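Local coordinates for gentamicin resistance protein (Enterococcus gallinarum, PDB 6CTZ) that probably phosphorylates aminoglycosides such as kanamycin at the 2''-hydroxyl, using a guanine nucleotide and magnesium, and so confers resistance to gentamicin-class antibiotics, at residues V267-E272 / I286-E291; E162-Y167 / E291-N296; D37-F42 / Y88-G93. The protein carries 2 engineered substitutions. All coordinates share one frame; numbering follows the deposited sequence.

Interaction 1: residues V267-E272 / I286-E291. Unlike the reference sequence in segment 286-291: Ile286 (reference Leu). With KAN (kanamycin a), chain E.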
loop_
_atom_site.group_PDB
_atom_site.type_symbol
_atom_site.label_atom_id
_atom_site.label_comp_id
_atom_site.label_asym_id
_atom_site.label_seq_id
_atom_site.Cartn_x
_atom_site.Cartn_y
_atom_site.Cartn_z
ATOM N N VAL A 267 0.718 10.266 11.293
ATOM C CA VAL A 267 0.811 9.835 12.681
ATOM C C VAL A 267 1.358 8.424 12.721
ATOM O O VAL A 267 2.230 8.141 13.492
ATOM C CB VAL A 267 -0.585 9.844 13.340
ATOM C CG1 VAL A 267 -0.628 9.092 14.638
ATOM C CG2 VAL A 267 -1.026 11.244 13.526
ATOM N N SER A 268 0.847 7.545 11.888
ATOM C CA SER A 268 1.283 6.185 11.829
ATOM C C SER A 268 2.759 6.075 11.481
ATOM O O SER A 268 3.440 5.266 12.027
ATOM C CB SER A 268 0.499 5.404 10.802
ATOM O OG SER A 268 -0.796 5.152 11.221
ATOM N N TYR A 269 3.212 6.898 10.571
ATOM C CA TYR A 269 4.613 6.909 10.172
ATOM C C TYR A 269 5.506 7.296 11.341
ATOM O O TYR A 269 6.542 6.666 11.575
ATOM C CB TYR A 269 4.789 7.879 9.007
ATOM C CG TYR A 269 6.172 7.885 8.403
ATOM C CD1 TYR A 269 6.645 6.791 7.687
ATOM C CD2 TYR A 269 6.994 8.996 8.526
ATOM C CE1 TYR A 269 7.904 6.798 7.122
ATOM C CE2 TYR A 269 8.260 9.011 7.960
ATOM C CZ TYR A 269 8.710 7.911 7.261
ATOM O OH TYR A 269 9.966 7.928 6.698
ATOM N N LEU A 270 5.111 8.322 12.097
ATOM C CA LEU A 270 5.859 8.696 13.291
ATOM C C LEU A 270 5.861 7.571 14.319
ATOM O O LEU A 270 6.893 7.290 14.936
ATOM C CB LEU A 270 5.280 9.977 13.887
ATOM C CG LEU A 270 5.901 10.429 15.207
ATOM C CD1 LEU A 270 7.409 10.584 15.059
ATOM C CD2 LEU A 270 5.259 11.725 15.644
ATOM N N LEU A 271 4.715 6.909 14.517
ATOM C CA LEU A 271 4.658 5.818 15.489
ATOM C C LEU A 271 5.613 4.689 15.120
ATOM O O LEU A 271 6.206 4.054 16.002
ATOM C CB LEU A 271 3.228 5.300 15.616
ATOM C CG LEU A 271 2.336 6.118 16.545
ATOM C CD1 LEU A 271 0.903 5.662 16.411
ATOM C CD2 LEU A 271 2.812 5.975 17.982
ATOM N N GLU A 272 5.769 4.417 13.823
ATOM C CA GLU A 272 6.734 3.410 13.390
ATOM C C GLU A 272 8.155 3.827 13.741
ATOM O O GLU A 272 8.969 2.993 14.157
ATOM C CB GLU A 272 6.603 3.169 11.887
ATOM C CG GLU A 272 5.315 2.488 11.469
ATOM C CD GLU A 272 5.337 0.985 11.688
ATOM O OE1 GLU A 272 4.258 0.361 11.582
ATOM O OE2 GLU A 272 6.424 0.428 11.954
ATOM N N ILE A 286 7.958 14.041 12.936
ATOM C CA ILE A 286 7.469 15.270 13.557
ATOM C C ILE A 286 7.359 16.375 12.514
ATOM O O ILE A 286 6.375 17.126 12.479
ATOM C CB ILE A 286 8.374 15.679 14.735
ATOM C CG1 ILE A 286 8.348 14.620 15.843
ATOM C CG2 ILE A 286 7.953 17.030 15.284
ATOM C CD1 ILE A 286 7.100 14.649 16.705
ATOM N N GLU A 287 8.356 16.473 11.634
ATOM C CA GLU A 287 8.333 17.486 10.586
ATOM C C GLU A 287 7.192 17.244 9.604
ATOM O O GLU A 287 6.556 18.197 9.139
ATOM C CB GLU A 287 9.681 17.503 9.864
ATOM C CG GLU A 287 9.966 18.771 9.079
ATOM C CD GLU A 287 11.410 18.848 8.617
ATOM O OE1 GLU A 287 11.745 19.770 7.844
ATOM O OE2 GLU A 287 12.211 17.982 9.031
ATOM N N LEU A 288 6.921 15.976 9.270
ATOM C CA LEU A 288 5.820 15.671 8.363
ATOM C C LEU A 288 4.476 16.056 8.972
ATOM O O LEU A 288 3.567 16.489 8.256
ATOM C CB LEU A 288 5.847 14.192 7.988
ATOM C CG LEU A 288 7.011 13.801 7.081
ATOM C CD1 LEU A 288 7.169 12.292 7.011
ATOM C CD2 LEU A 288 6.806 14.390 5.688
ATOM N N LEU A 289 4.331 15.894 10.292
ATOM C CA LEU A 289 3.100 16.318 10.955
ATOM C C LEU A 289 2.929 17.829 10.872
ATOM O O LEU A 289 1.829 18.321 10.596
ATOM C CB LEU A 289 3.099 15.860 12.415
ATOM C CG LEU A 289 2.869 14.375 12.702
ATOM C CD1 LEU A 289 2.929 14.118 14.200
ATOM C CD2 LEU A 289 1.535 13.922 12.126
ATOM N N GLU A 290 4.008 18.580 11.116
ATOM C CA GLU A 290 3.947 20.033 10.979
ATOM C C GLU A 290 3.582 20.437 9.556
ATOM O O GLU A 290 2.781 21.354 9.350
ATOM C CB GLU A 290 5.281 20.654 11.397
ATOM C CG GLU A 290 5.660 20.385 12.852
ATOM C CD GLU A 290 6.995 20.997 13.236
ATOM O OE1 GLU A 290 7.032 21.804 14.188
ATOM O OE2 GLU A 290 8.010 20.671 12.587
ATOM N N GLU A 291 4.139 19.742 8.560
ATOM C CA GLU A 291 3.822 20.055 7.169
ATOM C C GLU A 291 2.375 19.712 6.830
ATOM O O GLU A 291 1.731 20.423 6.052
ATOM C CB GLU A 291 4.785 19.330 6.231
ATOM C CG GLU A 291 6.236 19.731 6.431
ATOM C CD GLU A 291 7.172 19.083 5.433
ATOM O OE1 GLU A 291 8.268 19.639 5.199
ATOM O OE2 GLU A 291 6.817 18.021 4.879
HETATM C C1 KAN E . 5.734 7.788 4.323
HETATM C C2 KAN E . 5.310 9.148 4.879
HETATM C C3 KAN E . 5.609 10.227 3.859
HETATM C C4 KAN E . 7.102 10.183 3.576
HETATM C C5 KAN E . 7.524 8.810 3.062
HETATM C C6 KAN E . 9.033 8.724 2.856
HETATM C C7 KAN E . 3.398 3.962 1.496
HETATM C C8 KAN E . 4.194 3.774 2.785
HETATM C C9 KAN E . 4.336 5.112 3.516
HETATM C C10 KAN E . 4.970 6.182 2.626
HETATM C C11 KAN E . 4.198 6.310 1.311
HETATM C C12 KAN E . 4.094 4.971 0.592
HETATM C C13 KAN E . 4.191 2.117 4.562
HETATM C C14 KAN E . 3.675 0.693 4.696
HETATM C C15 KAN E . 2.196 0.743 5.091
HETATM C C16 KAN E . 2.035 1.555 6.370
HETATM C C17 KAN E . 2.665 2.923 6.194
HETATM C C18 KAN E . 2.618 3.679 7.512
HETATM N N1 KAN E . 9.357 7.377 2.423
HETATM N N2 KAN E . 4.824 7.285 0.424
HETATM N N3 KAN E . 3.249 2.674 0.822
HETATM N N4 KAN E . 1.625 -0.586 5.278
HETATM O O5 KAN E . 7.108 7.744 3.924
HETATM O O6 KAN E . 3.908 9.116 5.161
HETATM O O7 KAN E . 5.246 11.518 4.360
HETATM O O8 KAN E . 7.416 11.177 2.598
HETATM O O9 KAN E . 4.873 7.476 3.225
HETATM O O10 KAN E . 5.176 4.931 4.668
HETATM O O11 KAN E . 3.456 2.819 3.561
HETATM O O12 KAN E . 4.023 2.783 5.811
HETATM O O13 KAN E . 3.893 0.022 3.453
HETATM O O14 KAN E . 0.650 1.750 6.707
HETATM O O15 KAN E . 3.210 4.970 7.335
#
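One wall of the kanamycin pocket is an antiparallel helical hairpin, and Tyr269 and Leu288 meet at its antibiotic side. The two segments run at 169° with their axes 9.2 Å apart, and no hydrogen bond links them; the pairing is apolar throughout. Tyr269 CG is anti to the backbone N (chi1 -174°), and the ring beyond it lays one face against the 6-amino-6-deoxyglucose ring of kanamycin, whose C2 sits 3.8 Å above the tyrosine ring plane and over its centre. Leu288 CD1 comes in obliquely to the same ring, 3.6 Å from Tyr269 CE2, and also touches kanamycin O7 at 3.4 Å, so a single methyl bridges the tyrosine and the drug. The Tyr269 hydroxyl is hydrogen-bonded to Glu284, and its ring also meets that of Trp281. Deeper in, Leu270 CD2 lies 3.6 Å from both Leu289 CD1 and the CD1 of Ile286, a residue that is leucine in the reference sequence. Leu270 and Leu289 cross at about a right angle. Although Ile286 starts off away from the partner helix, its CD1 reaches back to close this cluster. Farther along, Leu289 CD2 packs on Val267 CG2 at 4.0 Å. Behind the pair, Val267 rests on Leu148 and Val152 of helix 141-155, while Leu289 touches Leu164 of helix 162-176.

Interaction 2: residues E162-Y167 / E291-N296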
loop_
_atom_site.group_PDB
_atom_site.type_symbol
_atom_site.label_atom_id
_atom_site.label_comp_id
_atom_site.label_asym_id
_atom_site.label_seq_id
_atom_site.Cartn_x
_atom_site.Cartn_y
_atom_site.Cartn_z
ATOM N N GLU A 162 1.770 22.119 21.846
ATOM C CA GLU A 162 0.344 21.964 22.123
ATOM C C GLU A 162 -0.521 22.400 20.946
ATOM O O GLU A 162 -1.620 21.865 20.758
ATOM C CB GLU A 162 -0.033 22.692 23.411
ATOM C CG GLU A 162 0.544 21.974 24.612
ATOM C CD GLU A 162 0.422 22.724 25.916
ATOM O OE1 GLU A 162 -0.134 23.845 25.935
ATOM O OE2 GLU A 162 0.905 22.175 26.933
ATOM N N SER A 163 -0.044 23.343 20.131
ATOM C CA SER A 163 -0.821 23.763 18.968
ATOM C C SER A 163 -0.927 22.650 17.928
ATOM O O SER A 163 -1.964 22.505 17.266
ATOM C CB SER A 163 -0.194 25.004 18.345
ATOM O OG SER A 163 1.121 24.719 17.909
ATOM N N LEU A 164 0.114 21.837 17.761
ATOM C CA LEU A 164 0.084 20.715 16.826
ATOM C C LEU A 164 -0.769 19.634 17.422
ATOM O O LEU A 164 -1.466 18.981 16.687
ATOM C CB LEU A 164 1.473 20.252 16.472
ATOM C CG LEU A 164 1.547 19.145 15.408
ATOM C CD1 LEU A 164 0.869 19.525 14.096
ATOM C CD2 LEU A 164 3.005 18.856 15.152
ATOM N N ARG A 165 -0.724 19.437 18.748
ATOM C CA ARG A 165 -1.642 18.509 19.402
ATOM C C ARG A 165 -3.091 18.917 19.164
ATOM O O ARG A 165 -3.938 18.069 18.859
ATOM C CB ARG A 165 -1.356 18.434 20.905
ATOM C CG ARG A 165 -2.265 17.452 21.637
ATOM C CD ARG A 165 -1.938 17.385 23.114
ATOM N NE ARG A 165 -2.379 18.579 23.822
ATOM C CZ ARG A 165 -1.914 18.955 25.009
ATOM N NH1 ARG A 165 -0.968 18.243 25.621
ATOM N NH2 ARG A 165 -2.380 20.057 25.576
ATOM N N ASP A 166 -3.388 20.215 19.293
ATOM C CA ASP A 166 -4.741 20.700 19.042
ATOM C C ASP A 166 -5.179 20.386 17.618
ATOM O O ASP A 166 -6.329 20.000 17.387
ATOM C CB ASP A 166 -4.823 22.209 19.286
ATOM C CG ASP A 166 -4.565 22.597 20.737
ATOM O OD1 ASP A 166 -4.642 21.727 21.632
ATOM O OD2 ASP A 166 -4.288 23.791 20.978
ATOM N N TYR A 167 -4.274 20.558 16.649
ATOM C CA TYR A 167 -4.576 20.219 15.261
ATOM C C TYR A 167 -4.898 18.736 15.110
ATOM O O TYR A 167 -5.896 18.367 14.485
ATOM C CB TYR A 167 -3.399 20.607 14.364
ATOM C CG TYR A 167 -3.467 20.041 12.968
ATOM C CD1 TYR A 167 -4.312 20.595 12.020
ATOM C CD2 TYR A 167 -2.685 18.948 12.595
ATOM C CE1 TYR A 167 -4.382 20.078 10.731
ATOM C CE2 TYR A 167 -2.748 18.425 11.309
ATOM C CZ TYR A 167 -3.598 18.999 10.381
ATOM O OH TYR A 167 -3.674 18.493 9.107
ATOM N N GLU A 291 4.139 19.742 8.560
ATOM C CA GLU A 291 3.822 20.055 7.169
ATOM C C GLU A 291 2.375 19.712 6.830
ATOM O O GLU A 291 1.731 20.423 6.052
ATOM C CB GLU A 291 4.785 19.330 6.231
ATOM C CG GLU A 291 6.236 19.731 6.431
ATOM C CD GLU A 291 7.172 19.083 5.433
ATOM O OE1 GLU A 291 8.268 19.639 5.199
ATOM O OE2 GLU A 291 6.817 18.021 4.879
ATOM N N ASP A 292 1.848 18.621 7.393
ATOM C CA ASP A 292 0.446 18.274 7.174
ATOM C C ASP A 292 -0.471 19.404 7.635
ATOM O O ASP A 292 -1.401 19.800 6.920
ATOM C CB ASP A 292 0.121 16.976 7.913
ATOM C CG ASP A 292 -1.222 16.401 7.522
ATOM O OD1 ASP A 292 -1.318 15.817 6.426
ATOM O OD2 ASP A 292 -2.180 16.510 8.316
ATOM N N LYS A 293 -0.215 19.944 8.832
ATOM C CA LYS A 293 -1.021 21.052 9.335
ATOM C C LYS A 293 -0.871 22.282 8.453
ATOM O O LYS A 293 -1.863 22.938 8.114
ATOM C CB LYS A 293 -0.624 21.366 10.777
ATOM C CG LYS A 293 -1.331 22.576 11.372
ATOM C CD LYS A 293 -0.921 22.785 12.824
ATOM C CE LYS A 293 -1.695 23.924 13.476
ATOM N NZ LYS A 293 -1.339 25.255 12.907
ATOM N N ALA A 294 0.364 22.603 8.059
ATOM C CA ALA A 294 0.594 23.789 7.240
ATOM C C ALA A 294 -0.063 23.657 5.872
ATOM O O ALA A 294 -0.575 24.640 5.325
ATOM C CB ALA A 294 2.094 24.049 7.104
ATOM N N ASN A 295 -0.071 22.447 5.309
ATOM C CA ASN A 295 -0.663 22.256 3.988
ATOM C C ASN A 295 -2.182 22.366 4.019
ATOM O O ASN A 295 -2.785 22.850 3.054
ATOM C CB ASN A 295 -0.248 20.906 3.406
ATOM C CG ASN A 295 1.215 20.867 3.006
ATOM O OD1 ASN A 295 1.863 21.906 2.870
ATOM N ND2 ASN A 295 1.742 19.666 2.809
ATOM N N ASN A 296 -2.819 21.930 5.105
ATOM C CA ASN A 296 -4.276 21.924 5.164
ATOM C C ASN A 296 -4.872 23.250 5.617
ATOM O O ASN A 296 -5.950 23.625 5.141
ATOM C CB ASN A 296 -4.771 20.783 6.055
ATOM C CG ASN A 296 -4.591 19.427 5.406
ATOM O OD1 ASN A 296 -4.806 19.271 4.205
ATOM N ND2 ASN A 296 -4.184 18.444 6.189
#
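Tyr167 turns one face of its ring to the aliphatic chain of Lys293, which slides past it in the opposite direction. This CH-pi contact joins the start of helix 162-176 to the last turns of helix 279-296, two helices whose short segments cross at 65° with 10.7 Å between axes. Lys293 CB stands almost directly over the ring, 3.6 Å from the centroid of Tyr167, and CG and CD carry on over CD1, CG and CB of the tyrosine. Leu164 CD1 adds a looser apolar touch, 3.9 Å from Lys293 CD. At the far end of the ring, two side chains one helical turn apart grip the hydroxyl. Tyr167 OH donates to Asp292 OD2 over 2.6 Å, approaching from above the carboxylate plane, while Asn296 ND2 donates to Tyr167 OH at 3.0 Å. One bond given and one received fix the buried end of the tyrosine. The same Asp292 OD2 is also hydrogen-bonded to Thr263 of helix 251-276, so this oxygen ties three helices together; such bonding would favour a charged carboxylate despite its burial. The Lys293 chain stays extended as far as CE, then bends at chi4 (-68°), and NZ turns away from helix 162-176. The Asn296 amide lies nearly coplanar with the ring, and its N-H points at Tyr167 OH along a nearly straight bond of 167°.

Interaction 3: residues D37-F42 / Y88-G93. With GDP (guanosine-5'-diphosphate), chain B.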
loop_
_atom_site.group_PDB
_atom_site.type_symbol
_atom_site.label_atom_id
_atom_site.label_comp_id
_atom_site.label_asym_id
_atom_site.label_seq_id
_atom_site.Cartn_x
_atom_site.Cartn_y
_atom_site.Cartn_z
ATOM N N ASP A 37 15.280 -12.531 -13.676
ATOM C CA ASP A 37 13.948 -12.970 -14.068
ATOM C C ASP A 37 13.015 -13.270 -12.908
ATOM O O ASP A 37 11.802 -13.122 -13.068
ATOM C CB ASP A 37 14.033 -14.243 -14.930
ATOM C CG ASP A 37 14.764 -14.020 -16.232
ATOM O OD1 ASP A 37 14.916 -12.848 -16.637
ATOM O OD2 ASP A 37 15.176 -15.021 -16.851
ATOM N N TRP A 38 13.530 -13.722 -11.767
ATOM C CA TRP A 38 12.705 -14.257 -10.691
ATOM C C TRP A 38 12.856 -13.385 -9.458
ATOM O O TRP A 38 13.976 -13.162 -8.988
ATOM C CB TRP A 38 13.126 -15.684 -10.339
ATOM C CG TRP A 38 12.786 -16.672 -11.397
ATOM C CD1 TRP A 38 13.628 -17.202 -12.328
ATOM C CD2 TRP A 38 11.498 -17.254 -11.638
ATOM N NE1 TRP A 38 12.943 -18.081 -13.131
ATOM C CE2 TRP A 38 11.633 -18.130 -12.730
ATOM C CE3 TRP A 38 10.243 -17.113 -11.032
ATOM C CZ2 TRP A 38 10.563 -18.868 -13.232
ATOM C CZ3 TRP A 38 9.179 -17.843 -11.531
ATOM C CH2 TRP A 38 9.347 -18.713 -12.620
ATOM N N VAL A 39 11.738 -12.932 -8.925
ATOM C CA VAL A 39 11.759 -12.206 -7.692
ATOM C C VAL A 39 11.531 -13.199 -6.547
ATOM O O VAL A 39 10.563 -13.892 -6.547
ATOM C CB VAL A 39 10.618 -11.129 -7.635
ATOM C CG1 VAL A 39 10.583 -10.454 -6.276
ATOM C CG2 VAL A 39 10.747 -10.131 -8.763
ATOM N N PHE A 40 12.455 -13.283 -5.621
ATOM C CA PHE A 40 12.252 -14.037 -4.392
ATOM C C PHE A 40 12.041 -13.059 -3.248
ATOM O O PHE A 40 12.835 -12.126 -3.057
ATOM C CB PHE A 40 13.373 -15.047 -4.128
ATOM C CG PHE A 40 13.221 -16.286 -4.941
ATOM C CD1 PHE A 40 13.717 -16.345 -6.236
ATOM C CD2 PHE A 40 12.509 -17.366 -4.442
ATOM C CE1 PHE A 40 13.555 -17.488 -7.004
ATOM C CE2 PHE A 40 12.333 -18.501 -5.203
ATOM C CZ PHE A 40 12.849 -18.560 -6.488
ATOM N N ARG A 41 10.946 -13.251 -2.520
ATOM C CA ARG A 41 10.449 -12.252 -1.587
ATOM C C ARG A 41 10.320 -12.899 -0.217
ATOM O O ARG A 41 9.570 -13.874 -0.050
ATOM C CB ARG A 41 9.114 -11.707 -2.086
ATOM C CG ARG A 41 8.572 -10.528 -1.303
ATOM C CD ARG A 41 7.308 -10.093 -1.999
ATOM N NE ARG A 41 6.472 -9.071 -1.381
ATOM C CZ ARG A 41 5.284 -9.323 -0.837
ATOM N NH1 ARG A 41 4.848 -10.573 -0.710
ATOM N NH2 ARG A 41 4.520 -8.322 -0.422
ATOM N N PHE A 42 11.052 -12.353 0.752
ATOM C CA PHE A 42 11.259 -12.962 2.060
ATOM C C PHE A 42 10.661 -12.081 3.145
ATOM O O PHE A 42 11.119 -10.939 3.326
ATOM C CB PHE A 42 12.757 -13.128 2.308
ATOM C CG PHE A 42 13.421 -14.110 1.386
ATOM C CD1 PHE A 42 13.482 -15.459 1.710
ATOM C CD2 PHE A 42 13.994 -13.682 0.199
ATOM C CE1 PHE A 42 14.100 -16.368 0.861
ATOM C CE2 PHE A 42 14.615 -14.582 -0.654
ATOM C CZ PHE A 42 14.665 -15.928 -0.322
ATOM N N TYR A 88 8.380 -15.387 -7.759
ATOM C CA TYR A 88 7.520 -15.087 -8.863
ATOM C C TYR A 88 8.271 -14.429 -10.004
ATOM O O TYR A 88 9.220 -13.790 -9.748
ATOM C CB TYR A 88 6.329 -14.202 -8.428
ATOM C CG TYR A 88 6.628 -12.881 -7.710
ATOM C CD1 TYR A 88 6.735 -12.841 -6.356
ATOM C CD2 TYR A 88 6.701 -11.687 -8.393
ATOM C CE1 TYR A 88 6.921 -11.668 -5.689
ATOM C CE2 TYR A 88 6.901 -10.494 -7.710
ATOM C CZ TYR A 88 6.985 -10.513 -6.365
ATOM O OH TYR A 88 7.154 -9.369 -5.633
ATOM N N ARG A 89 7.820 -14.629 -11.225
ATOM C CA ARG A 89 8.449 -13.978 -12.361
ATOM C C ARG A 89 8.287 -12.475 -12.128
ATOM O O ARG A 89 7.235 -12.021 -11.804
ATOM C CB ARG A 89 7.805 -14.359 -13.699
ATOM C CG ARG A 89 8.184 -15.745 -14.205
ATOM C CD ARG A 89 8.086 -15.937 -15.719
ATOM N NE ARG A 89 8.782 -17.176 -16.136
ATOM C CZ ARG A 89 10.076 -17.249 -16.474
ATOM N NH1 ARG A 89 10.835 -16.198 -16.482
ATOM N NH2 ARG A 89 10.616 -18.413 -16.811
ATOM N N LYS A 90 9.345 -11.727 -12.337
ATOM C CA LYS A 90 9.313 -10.294 -12.120
ATOM C C LYS A 90 8.126 -9.674 -12.850
ATOM O O LYS A 90 7.860 -9.975 -14.019
ATOM C CB LYS A 90 10.626 -9.692 -12.618
ATOM C CG LYS A 90 10.812 -8.250 -12.223
ATOM C CD LYS A 90 12.169 -7.725 -12.659
ATOM C CE LYS A 90 12.264 -7.599 -14.163
ATOM N NZ LYS A 90 13.477 -6.829 -14.568
ATOM N N VAL A 91 7.380 -8.839 -12.138
ATOM C CA VAL A 91 6.325 -8.087 -12.792
ATOM C C VAL A 91 7.024 -7.002 -13.600
ATOM O O VAL A 91 7.790 -6.199 -13.058
ATOM C CB VAL A 91 5.333 -7.528 -11.759
ATOM C CG1 VAL A 91 4.227 -6.722 -12.433
ATOM C CG2 VAL A 91 4.724 -8.675 -10.947
ATOM N N GLN A 92 6.830 -7.023 -14.904
ATOM C CA GLN A 92 7.726 -6.254 -15.748
ATOM C C GLN A 92 7.320 -4.793 -15.768
ATOM O O GLN A 92 6.179 -4.426 -15.468
ATOM C CB GLN A 92 7.769 -6.818 -17.166
ATOM C CG GLN A 92 8.397 -8.208 -17.266
ATOM C CD GLN A 92 9.903 -8.209 -17.044
ATOM O OE1 GLN A 92 10.586 -7.209 -17.282
ATOM N NE2 GLN A 92 10.428 -9.343 -16.592
ATOM N N GLY A 93 8.286 -3.957 -16.105
ATOM C CA GLY A 93 8.059 -2.540 -16.234
ATOM C C GLY A 93 8.963 -1.739 -15.323
ATOM O O GLY A 93 9.806 -2.266 -14.599
HETATM P PB GDP B . 6.926 -4.650 1.391
HETATM O O1B GDP B . 5.675 -5.454 1.651
HETATM O O2B GDP B . 6.618 -3.207 1.047
HETATM O O3B GDP B . 7.948 -4.815 2.492
HETATM O O3A GDP B . 7.605 -5.344 0.096
HETATM P PA GDP B . 7.165 -5.246 -1.460
HETATM O O1A GDP B . 6.280 -6.396 -1.836
HETATM O O2A GDP B . 6.581 -3.874 -1.751
HETATM O "O5'" GDP B . 8.597 -5.480 -2.188
HETATM C "C5'" GDP B . 9.685 -4.629 -1.853
HETATM C "C4'" GDP B . 10.148 -3.911 -3.098
HETATM O "O4'" GDP B . 10.704 -4.867 -4.001
HETATM C "C3'" GDP B . 9.048 -3.231 -3.896
HETATM O "O3'" GDP B . 8.672 -1.960 -3.355
HETATM C "C2'" GDP B . 9.733 -3.087 -5.232
HETATM O "O2'" GDP B . 10.689 -2.022 -5.192
HETATM C "C1'" GDP B . 10.515 -4.386 -5.326
HETATM N N9 GDP B . 9.728 -5.398 -6.058
HETATM C C8 GDP B . 8.993 -6.411 -5.547
HETATM N N7 GDP B . 8.429 -7.120 -6.560
HETATM C C5 GDP B . 8.816 -6.553 -7.719
HETATM C C6 GDP B . 8.582 -6.776 -9.152
HETATM O O6 GDP B . 7.870 -7.722 -9.541
HETATM N N1 GDP B . 9.185 -5.937 -10.007
HETATM C C2 GDP B . 9.967 -4.906 -9.618
HETATM N N2 GDP B . 10.543 -4.124 -10.551
HETATM N N3 GDP B . 10.219 -4.633 -8.319
HETATM C C4 GDP B . 9.676 -5.427 -7.373
HETATM O O HOH W 1 10.845 -13.218 -15.711
#
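Val39 and Tyr88 face each other as an antiparallel hydrogen-bonded pair, with Val39 N to Tyr88 O at 2.8 Å and Tyr88 N to Val39 O at 2.9 Å. Tyr88 CG sits between its backbone N and carbonyl carbon (chi1 55°), and the ring beyond lies over the valine, Val39 CB being 3.9 Å from the Tyr88 ring centroid. The hydroxyl then reaches guanine: Tyr88 OH donates to GDP N7 over 2.7 Å. Arg41 runs extended beside that ring, and its NE (2.7 Å) and NH2 converge on GDP O1A while NH1 makes a salt bridge to Glu55, much as the phosphate-binding lysine does in protein kinases. Where the strand gives way to the inter-lobe linker, Lys90 N bonds to Asp37 O, and Val91 N holds GDP O6 at 2.9 Å. On the other sheet face, Arg89 CG sits over the rim of the Trp38 six-membered ring, 3.8 Å from its centroid, and a water joins Arg89 NH1 to Asp37 O. Asp37 and Trp38 form a classic beta bulge opposite Val34. Strand 38-43 runs between strands 29-34 and 83-89, with Phe40 and Phe42 packed against helix 2-11.

Interactions 1 and 2 share helix 279-296, their ranges overlapping at Glu291; they touch through Leu164, which meets Leu289 and Glu290, and interaction 1 is nested inside the chain loop that interaction 2 closes. Interaction 1 is the buried, wholly apolar one, opening onto kanamycin. Interaction 2, nearer the periphery, pairs a partly exposed lysine chain with a buried tyrosine, whose hydroxyl joins a buried carboxylate to an asparagine amide nearer the surface. Interaction 3, across the chain's centre and about 32 Å from interaction 1 between centres, is partly buried and combines backbone strand bonds with CH-pi contacts on both sheet faces. Interactions 1 and 3 furnish parts of the drug and nucleotide sites, whereas interaction 2 joins helices away from both.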